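Local coordinates for protein tRNA dimethylallyltransferase (Bacillus halodurans, PDB 3EXA) that probably transfers a dimethylallyl group from dimethylallyl diphosphate to the adenine at position 37 of tRNAs that read codons beginning with uridine, at residues 273-278 with 284-289; 3-8 with 106-111. All coordinates share one frame; numbering follows the deposited sequence.

Contact 1. Residues 273-278 with 284-289; sequences RQLTWF and VTWFDM
Trp-286 meets Leu-275 and Phe-278 with the six-membered end of its indole, and this apolar wedge makes up most of the 183 Å² buried here. CG of Trp-286 lies anti to the carbonyl carbon (chi1 -65°), which extends the ring from strand to helix. Phe-278 CB is 3.6 Å from Trp-286 CZ2 and equally near CH2, while Phe-278 C faces the indole edge in plane. Leu-275 CD2 approaches Trp-286 CZ3 at 3.8 Å, the two side chains meeting at a slant. Val-284 CG1 lies 3.5 Å above one face of the Trp-286 ring, toward the rim; Val-284 CG2 turns to Phe-278 O, 4.0 Å away.

A linking water accepts the Trp-286 NE1 hydrogen at 2.8 Å, in the ring plane, and stands 3.0 Å from Phe-278 O, to which it can donate, though other acceptors compete for its protons. Arg-279 adds a cation-pi contact to the indole. With an alanine in place of Trp-286, the water would probably lose its N-H partner, Arg-279 its aromatic mate, and a gap open beside Leu-275 and Phe-278.

The axes of 273-278 and strand 284-288 run at 134° as helix 256-279 leads to this outermost strand, consistent with the end of a long helical crossover from parallel strand 191-198 in a P-loop NTPase-like fold; 273-278 probably meets substrate tRNA, and Leu-275 touches Pro-11 of the predicted ATP site.

Contact 2. Residues 3-8 with 106-111; sequences EKLVAI and NAVIHQ
Leu-5 reaches from its strand to Val-108 and Ile-109 on the helix by a single methyl. The nearest CA atoms, those of Leu-5 and Ile-109, are 8.4 Å apart, and the leucine spans that distance as a fully extended arm. Its CB points toward the helix but is still 6.2 Å from Ile-109 CG2. CG, placed anti to the backbone N (chi1 171°), shortens this to 5.2 Å from Leu-5 CG to Ile-109 CG2. At the branch the two methyls part: CD1 bends off, remaining 6.0 Å from Val-108 CG1, whereas CD2 continues the zigzag anti to CA. Leu-5 CD2 thus arrives 4.4 Å from Val-108 CG1 and 4.4 Å from Ile-109 CG2, facing both residues at once.

Ile-109 divides its branches: CG2 turns to the strand, where Ala-7 CB is 5.2 Å from it, and CG1 lies 3.7 Å above one face of the His-110 ring, offset toward the rim. Tyr-190 also touches Leu-5, Leu-192 touches Ile-109, and Phe-77 of helix 74-90 touches Val-108.

With no hydrogen bond between the segments, only 95 Å² buried and methyls no nearer than that, the join is loose, purely aliphatic and non-directional: shape and exclusion of water, rather than a specific polar pairing, probably contribute to holding helix 102-110 against strand 4-9 of the parallel sheet.

How the contacts relate
From the N terminus, strand 4-9 comes first and leads into the predicted ATP-binding loop; contact 2 closes only at helix 102-110, and 97 residues lie between 3-8 and 106-111, among them strands 29-33, 60-61 and 94-98. Contact 1 opens far downstream and closes a short loop: five residues separate 273-278 from 284-289, the first still in helix 256-279. The two are therefore in series, neither enclosing nor crossing the other. Both reach one parallel sheet, with strand 191-198 lying between strands 4-9 and 284-288. Their centres are about 16 Å apart, yet they meet directly: Trp-277 CZ2 lies 3.1 Å from Asn-106 ND2, joining helices 256-279 and 102-110.

Contact 1. Residues 273-278 with 284-289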
loop_
_atom_site.group_PDB
_atom_site.type_symbol
_atom_site.label_atom_id
_atom_site.label_comp_id
_atom_site.label_asym_id
_atom_site.label_seq_id
_atom_site.Cartn_x
_atom_site.Cartn_y
_atom_site.Cartn_z
ATOM N N ARG A 273 -27.574 18.932 1.770
ATOM C CA ARG A 273 -26.630 17.997 1.189
ATOM C C ARG A 273 -26.945 16.568 1.591
ATOM O O ARG A 273 -26.752 15.642 0.808
ATOM C CB ARG A 273 -25.203 18.352 1.603
ATOM C CG ARG A 273 -24.437 19.037 0.495
ATOM C CD ARG A 273 -23.348 19.960 1.000
ATOM N NE ARG A 273 -22.760 20.677 -0.126
ATOM C CZ ARG A 273 -23.455 21.424 -0.981
ATOM N NH1 ARG A 273 -22.836 22.038 -1.982
ATOM N NH2 ARG A 273 -24.767 21.569 -0.831
ATOM N N GLN A 274 -27.433 16.382 2.808
ATOM C CA GLN A 274 -27.763 15.043 3.260
ATOM C C GLN A 274 -28.967 14.503 2.493
ATOM O O GLN A 274 -29.026 13.318 2.165
ATOM C CB GLN A 274 -28.026 15.051 4.765
ATOM C CG GLN A 274 -26.748 15.136 5.583
ATOM C CD GLN A 274 -26.029 13.799 5.673
ATOM O OE1 GLN A 274 -26.506 12.873 6.338
ATOM N NE2 GLN A 274 -24.880 13.686 4.997
ATOM N N LEU A 275 -29.917 15.386 2.197
ATOM C CA LEU A 275 -31.116 15.015 1.451
ATOM C C LEU A 275 -30.745 14.646 0.017
ATOM O O LEU A 275 -31.227 13.649 -0.524
ATOM C CB LEU A 275 -32.114 16.177 1.453
ATOM C CG LEU A 275 -33.263 16.076 2.465
ATOM C CD1 LEU A 275 -33.873 17.445 2.720
ATOM C CD2 LEU A 275 -34.313 15.121 1.913
ATOM N N THR A 276 -29.883 15.453 -0.590
ATOM C CA THR A 276 -29.449 15.202 -1.950
ATOM C C THR A 276 -28.789 13.832 -2.048
ATOM O O THR A 276 -29.086 13.049 -2.952
ATOM C CB THR A 276 -28.479 16.304 -2.430
ATOM O OG1 THR A 276 -29.239 17.469 -2.781
ATOM C CG2 THR A 276 -27.673 15.839 -3.636
ATOM N N TRP A 277 -27.919 13.523 -1.102
ATOM C CA TRP A 277 -27.263 12.240 -1.121
ATOM C C TRP A 277 -28.252 11.086 -1.036
ATOM O O TRP A 277 -28.167 10.158 -1.828
ATOM C CB TRP A 277 -26.272 12.132 0.025
ATOM C CG TRP A 277 -25.516 10.859 -0.000
ATOM C CD1 TRP A 277 -25.235 10.063 1.063
ATOM C CD2 TRP A 277 -24.902 10.245 -1.143
ATOM N NE1 TRP A 277 -24.484 8.984 0.662
ATOM C CE2 TRP A 277 -24.272 9.065 -0.691
ATOM C CE3 TRP A 277 -24.839 10.563 -2.513
ATOM C CZ2 TRP A 277 -23.562 8.215 -1.549
ATOM C CZ3 TRP A 277 -24.133 9.714 -3.369
ATOM C CH2 TRP A 277 -23.514 8.549 -2.882
ATOM N N PHE A 278 -29.192 11.125 -0.093
ATOM C CA PHE A 278 -30.144 10.025 0.021
ATOM C C PHE A 278 -31.160 9.969 -1.112
ATOM O O PHE A 278 -31.586 8.885 -1.509
ATOM C CB PHE A 278 -30.848 10.065 1.379
ATOM C CG PHE A 278 -29.945 9.722 2.517
ATOM C CD1 PHE A 278 -29.758 10.611 3.564
ATOM C CD2 PHE A 278 -29.218 8.533 2.501
ATOM C CE1 PHE A 278 -28.843 10.330 4.580
ATOM C CE2 PHE A 278 -28.298 8.238 3.511
ATOM C CZ PHE A 278 -28.109 9.139 4.554
ATOM N N VAL A 284 -34.965 3.783 -1.760
ATOM C CA VAL A 284 -35.279 4.572 -0.573
ATOM C C VAL A 284 -36.702 5.111 -0.689
ATOM O O VAL A 284 -36.984 6.011 -1.487
ATOM C CB VAL A 284 -34.306 5.764 -0.397
ATOM C CG1 VAL A 284 -34.697 6.572 0.842
ATOM C CG2 VAL A 284 -32.874 5.258 -0.257
ATOM N N THR A 285 -37.597 4.543 0.102
ATOM C CA THR A 285 -38.993 4.951 0.105
ATOM C C THR A 285 -39.135 6.170 1.015
ATOM O O THR A 285 -38.812 6.119 2.202
ATOM C CB THR A 285 -39.849 3.779 0.589
ATOM O OG1 THR A 285 -39.529 2.627 -0.204
ATOM C CG2 THR A 285 -41.335 4.088 0.451
ATOM N N TRP A 286 -39.599 7.280 0.457
ATOM C CA TRP A 286 -39.712 8.479 1.260
ATOM C C TRP A 286 -41.072 8.723 1.881
ATOM O O TRP A 286 -42.097 8.213 1.430
ATOM C CB TRP A 286 -39.292 9.703 0.447
ATOM C CG TRP A 286 -37.842 9.697 0.060
ATOM C CD1 TRP A 286 -37.283 9.096 -1.037
ATOM C CD2 TRP A 286 -36.762 10.312 0.773
ATOM N NE1 TRP A 286 -35.928 9.306 -1.049
ATOM C CE2 TRP A 286 -35.580 10.051 0.048
ATOM C CE3 TRP A 286 -36.680 11.066 1.953
ATOM C CZ2 TRP A 286 -34.325 10.511 0.468
ATOM C CZ3 TRP A 286 -35.429 11.525 2.370
ATOM C CH2 TRP A 286 -34.272 11.247 1.626
ATOM N N PHE A 287 -41.059 9.500 2.949
ATOM C CA PHE A 287 -42.270 9.848 3.640
ATOM C C PHE A 287 -42.165 11.298 4.026
ATOM O O PHE A 287 -41.131 11.747 4.527
ATOM C CB PHE A 287 -42.460 8.980 4.879
ATOM C CG PHE A 287 -42.851 7.558 4.575
ATOM C CD1 PHE A 287 -41.888 6.602 4.256
ATOM C CD2 PHE A 287 -44.192 7.174 4.616
ATOM C CE1 PHE A 287 -42.254 5.283 3.991
ATOM C CE2 PHE A 287 -44.565 5.860 4.352
ATOM C CZ PHE A 287 -43.597 4.912 4.037
ATOM N N ASP A 288 -43.237 12.037 3.773
ATOM C CA ASP A 288 -43.279 13.454 4.091
ATOM C C ASP A 288 -43.785 13.627 5.517
ATOM O O ASP A 288 -44.867 13.162 5.862
ATOM C CB ASP A 288 -44.200 14.171 3.107
ATOM C CG ASP A 288 -44.037 15.673 3.148
ATOM O OD1 ASP A 288 -44.484 16.323 2.182
ATOM O OD2 ASP A 288 -43.474 16.203 4.141
HETATM N N MSE A 289 -42.991 14.302 6.338
HETATM C CA MSE A 289 -43.341 14.533 7.730
HETATM C C MSE A 289 -43.833 15.952 7.962
HETATM O O MSE A 289 -43.984 16.378 9.105
HETATM C CB MSE A 289 -42.127 14.270 8.628
HETATM C CG MSE A 289 -41.499 12.900 8.427
HETATM SE SE MSE A 289 -42.790 11.474 8.608
HETATM C CE MSE A 289 -42.581 11.169 10.522
HETATM O O HOH W 1 -34.126 8.460 -3.079
#

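Contact 2. Residues 3-8 with 106-111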
loop_
_atom_site.group_PDB
_atom_site.type_symbol
_atom_site.label_atom_id
_atom_site.label_comp_id
_atom_site.label_asym_id
_atom_site.label_seq_id
_atom_site.Cartn_x
_atom_site.Cartn_y
_atom_site.Cartn_z
ATOM N N GLU A 3 -29.833 -11.690 6.624
ATOM C CA GLU A 3 -30.082 -10.913 7.838
ATOM C C GLU A 3 -30.892 -9.682 7.424
ATOM O O GLU A 3 -30.586 -9.034 6.418
ATOM C CB GLU A 3 -28.765 -10.434 8.462
ATOM C CG GLU A 3 -28.018 -11.442 9.320
ATOM C CD GLU A 3 -26.685 -10.902 9.823
ATOM O OE1 GLU A 3 -26.622 -9.713 10.200
ATOM O OE2 GLU A 3 -25.696 -11.665 9.853
ATOM N N LYS A 4 -31.913 -9.362 8.217
ATOM C CA LYS A 4 -32.794 -8.224 7.965
ATOM C C LYS A 4 -32.248 -6.945 8.588
ATOM O O LYS A 4 -31.750 -6.961 9.711
ATOM C CB LYS A 4 -34.182 -8.495 8.540
ATOM C CG LYS A 4 -34.918 -9.649 7.901
ATOM C CD LYS A 4 -36.260 -9.860 8.578
ATOM C CE LYS A 4 -36.968 -11.080 8.011
ATOM N NZ LYS A 4 -38.214 -11.418 8.763
ATOM N N LEU A 5 -32.359 -5.837 7.859
ATOM C CA LEU A 5 -31.872 -4.552 8.349
ATOM C C LEU A 5 -32.741 -3.389 7.895
ATOM O O LEU A 5 -32.935 -3.178 6.696
ATOM C CB LEU A 5 -30.445 -4.324 7.868
ATOM C CG LEU A 5 -29.842 -2.947 8.104
ATOM C CD1 LEU A 5 -29.955 -2.543 9.568
ATOM C CD2 LEU A 5 -28.393 -2.992 7.664
ATOM N N VAL A 6 -33.264 -2.630 8.854
ATOM C CA VAL A 6 -34.089 -1.473 8.526
ATOM C C VAL A 6 -33.241 -0.212 8.655
ATOM O O VAL A 6 -32.561 -0.029 9.662
ATOM C CB VAL A 6 -35.307 -1.335 9.479
ATOM C CG1 VAL A 6 -36.097 -0.077 9.117
ATOM C CG2 VAL A 6 -36.207 -2.567 9.386
ATOM N N ALA A 7 -33.261 0.646 7.636
ATOM C CA ALA A 7 -32.498 1.890 7.701
ATOM C C ALA A 7 -33.440 3.082 7.611
ATOM O O ALA A 7 -34.340 3.109 6.773
ATOM C CB ALA A 7 -31.472 1.951 6.581
ATOM N N ILE A 8 -33.249 4.047 8.506
ATOM C CA ILE A 8 -34.054 5.257 8.525
ATOM C C ILE A 8 -33.073 6.395 8.312
ATOM O O ILE A 8 -32.248 6.691 9.171
ATOM C CB ILE A 8 -34.772 5.448 9.875
ATOM C CG1 ILE A 8 -35.643 4.235 10.175
ATOM C CG2 ILE A 8 -35.623 6.713 9.841
ATOM C CD1 ILE A 8 -36.298 4.284 11.528
ATOM N N ASN A 106 -23.882 3.763 3.804
ATOM C CA ASN A 106 -23.572 2.987 2.601
ATOM C C ASN A 106 -22.495 1.956 2.838
ATOM O O ASN A 106 -22.529 0.883 2.248
ATOM C CB ASN A 106 -23.135 3.887 1.456
ATOM C CG ASN A 106 -24.280 4.650 0.868
ATOM O OD1 ASN A 106 -25.435 4.427 1.227
ATOM N ND2 ASN A 106 -23.978 5.552 -0.050
ATOM N N ALA A 107 -21.542 2.277 3.701
ATOM C CA ALA A 107 -20.468 1.346 3.980
ATOM C C ALA A 107 -20.984 0.097 4.685
ATOM O O ALA A 107 -20.442 -0.988 4.504
ATOM C CB ALA A 107 -19.403 2.025 4.818
ATOM N N VAL A 108 -22.036 0.256 5.484
ATOM C CA VAL A 108 -22.625 -0.859 6.224
ATOM C C VAL A 108 -23.586 -1.681 5.376
ATOM O O VAL A 108 -23.550 -2.906 5.397
ATOM C CB VAL A 108 -23.406 -0.357 7.452
ATOM C CG1 VAL A 108 -24.279 -1.470 8.008
ATOM C CG2 VAL A 108 -22.438 0.150 8.502
ATOM N N ILE A 109 -24.445 -1.001 4.629
ATOM C CA ILE A 109 -25.418 -1.708 3.830
ATOM C C ILE A 109 -24.825 -2.363 2.599
ATOM O O ILE A 109 -25.496 -3.153 1.938
ATOM C CB ILE A 109 -26.566 -0.792 3.383
ATOM C CG1 ILE A 109 -26.050 0.266 2.411
ATOM C CG2 ILE A 109 -27.198 -0.137 4.582
ATOM C CD1 ILE A 109 -27.175 1.081 1.790
ATOM N N HIS A 110 -23.575 -2.041 2.284
ATOM C CA HIS A 110 -22.926 -2.619 1.110
ATOM C C HIS A 110 -21.706 -3.450 1.476
ATOM O O HIS A 110 -21.121 -4.113 0.621
ATOM C CB HIS A 110 -22.516 -1.515 0.129
ATOM C CG HIS A 110 -23.671 -0.866 -0.564
ATOM N ND1 HIS A 110 -23.887 0.498 -0.535
ATOM C CD2 HIS A 110 -24.669 -1.385 -1.319
ATOM C CE1 HIS A 110 -24.963 0.788 -1.242
ATOM N NE2 HIS A 110 -25.458 -0.338 -1.730
ATOM N N GLN A 111 -21.321 -3.421 2.746
ATOM C CA GLN A 111 -20.162 -4.185 3.190
ATOM C C GLN A 111 -18.926 -3.888 2.341
ATOM O O GLN A 111 -18.221 -4.810 1.929
ATOM C CB GLN A 111 -20.459 -5.687 3.126
ATOM C CG GLN A 111 -21.409 -6.181 4.181
ATOM C CD GLN A 111 -20.934 -5.852 5.576
ATOM O OE1 GLN A 111 -21.039 -4.710 6.034
ATOM N NE2 GLN A 111 -20.397 -6.849 6.262
#